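Local coordinates for DNA replication licensing factor MCM related protein (Thermoplasma acidophilum, PDB 4ME3) that probably binds single-stranded DNA and unwinds DNA at the expense of ATP as a replicative helicase, this chain being its zinc-binding N-terminal domain, at residues C172-S175 with K180-F183. Numbering follows the deposited sequence.
Sequences CGLS and KIFF. With ZN (zinc ion), chain B.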
loop_
_atom_site.group_PDB
_atom_site.type_symbol
_atom_site.label_atom_id
_atom_site.label_comp_id
_atom_site.label_asym_id
_atom_site.label_seq_id
_atom_site.Cartn_x
_atom_site.Cartn_y
_atom_site.Cartn_z
ATOM N N CYS A 172 -7.040 -2.994 -28.106
ATOM C CA CYS A 172 -6.721 -3.048 -29.534
ATOM C C CYS A 172 -5.233 -3.279 -29.821
ATOM O O CYS A 172 -4.856 -3.561 -30.955
ATOM C CB CYS A 172 -7.207 -1.780 -30.242
ATOM S SG CYS A 172 -6.190 -0.313 -29.979
ATOM N N GLY A 173 -4.390 -3.152 -28.802
ATOM C CA GLY A 173 -2.986 -3.496 -28.941
ATOM C C GLY A 173 -2.102 -2.436 -29.577
ATOM O O GLY A 173 -0.892 -2.632 -29.699
ATOM N N LEU A 174 -2.689 -1.318 -29.989
ATOM C CA LEU A 174 -1.903 -0.214 -30.528
ATOM C C LEU A 174 -1.166 0.487 -29.391
ATOM O O LEU A 174 -1.541 0.351 -28.227
ATOM C CB LEU A 174 -2.801 0.776 -31.272
ATOM C CG LEU A 174 -3.561 0.208 -32.473
ATOM C CD1 LEU A 174 -4.463 1.265 -33.082
ATOM C CD2 LEU A 174 -2.600 -0.341 -33.519
ATOM N N SER A 175 -0.116 1.230 -29.727
ATOM C CA SER A 175 0.680 1.918 -28.716
ATOM C C SER A 175 0.927 3.375 -29.094
ATOM O O SER A 175 0.756 3.769 -30.249
ATOM C CB SER A 175 2.019 1.209 -28.517
ATOM O OG SER A 175 2.878 1.442 -29.618
ATOM N N LYS A 180 1.093 6.115 -32.449
ATOM C CA LYS A 180 0.823 7.530 -32.207
ATOM C C LYS A 180 -0.539 7.798 -31.566
ATOM O O LYS A 180 -1.032 8.925 -31.613
ATOM C CB LYS A 180 0.924 8.314 -33.519
ATOM C CG LYS A 180 2.286 8.234 -34.187
ATOM C CD LYS A 180 2.250 8.808 -35.597
ATOM C CE LYS A 180 1.717 10.234 -35.619
ATOM N NZ LYS A 180 2.544 11.163 -34.802
ATOM N N ILE A 181 -1.148 6.777 -30.971
ATOM C CA ILE A 181 -2.420 6.968 -30.280
ATOM C C ILE A 181 -2.184 7.697 -28.964
ATOM O O ILE A 181 -1.054 7.761 -28.478
ATOM C CB ILE A 181 -3.131 5.629 -29.986
ATOM C CG1 ILE A 181 -2.318 4.794 -28.993
ATOM C CG2 ILE A 181 -3.372 4.858 -31.277
ATOM C CD1 ILE A 181 -3.030 3.545 -28.524
ATOM N N PHE A 182 -3.249 8.250 -28.391
ATOM C CA PHE A 182 -3.157 8.915 -27.096
ATOM C C PHE A 182 -4.263 8.434 -26.161
ATOM O O PHE A 182 -5.319 7.982 -26.608
ATOM C CB PHE A 182 -3.221 10.435 -27.261
ATOM C CG PHE A 182 -4.481 10.923 -27.915
ATOM C CD1 PHE A 182 -5.602 11.219 -27.156
ATOM C CD2 PHE A 182 -4.542 11.093 -29.288
ATOM C CE1 PHE A 182 -6.764 11.671 -27.756
ATOM C CE2 PHE A 182 -5.700 11.546 -29.895
ATOM C CZ PHE A 182 -6.812 11.835 -29.127
ATOM N N PHE A 183 -4.011 8.534 -24.860
ATOM C CA PHE A 183 -4.955 8.056 -23.857
ATOM C C PHE A 183 -5.581 9.205 -23.073
ATOM O O PHE A 183 -4.893 10.143 -22.669
ATOM C CB PHE A 183 -4.259 7.091 -22.900
ATOM C CG PHE A 183 -3.865 5.788 -23.537
ATOM C CD1 PHE A 183 -4.789 4.766 -23.681
ATOM C CD2 PHE A 183 -2.574 5.585 -23.988
ATOM C CE1 PHE A 183 -4.431 3.567 -24.265
ATOM C CE2 PHE A 183 -2.209 4.385 -24.575
ATOM C CZ PHE A 183 -3.140 3.376 -24.712
HETATM ZN ZN ZN B . -7.386 0.808 -28.329
#
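Ile181 sets CG1 between its own backbone N and carbonyl carbon (chi1 65°), and a stretched chi2 then carries CD1 across to the 172-175 loop. There Ile181 CD1 lies 3.5 Å from Leu174 O. The same methyl, Ile181 CD1, packs 3.9 Å from Leu174 CB. Ile181 CG1 rests 3.5 Å from Ser175 O. The two aliphatic side chains cross at about a right angle, with Ile181 CG2 lying 4.2 Å from Leu174 CD1. Between the segments runs the short helix 176-179; Ser175 caps its start through OG to the N of Lys178, and Lys180 leaves it with positive phi. On the metal side, Cys172 SG binds zinc at 2.3 Å and also takes a weak hydrogen bond from Leu174 N. Cys147, Cys150 and Cys169 complete the four-cysteine site of this zinc-binding part of the MCM N-terminal domain. Cut back to an alanine, Ile181 would lose CG1, CG2 and CD1, which is likely to leave a gap against Leu174 CB and the carbonyls of Leu174 and Ser175, next to Cys147 and Cys169. Chemically, then, zinc and thiolate fix one end of the loop, while apolar packing by a buried isoleucine joins it to the chain leading into strand 183-185.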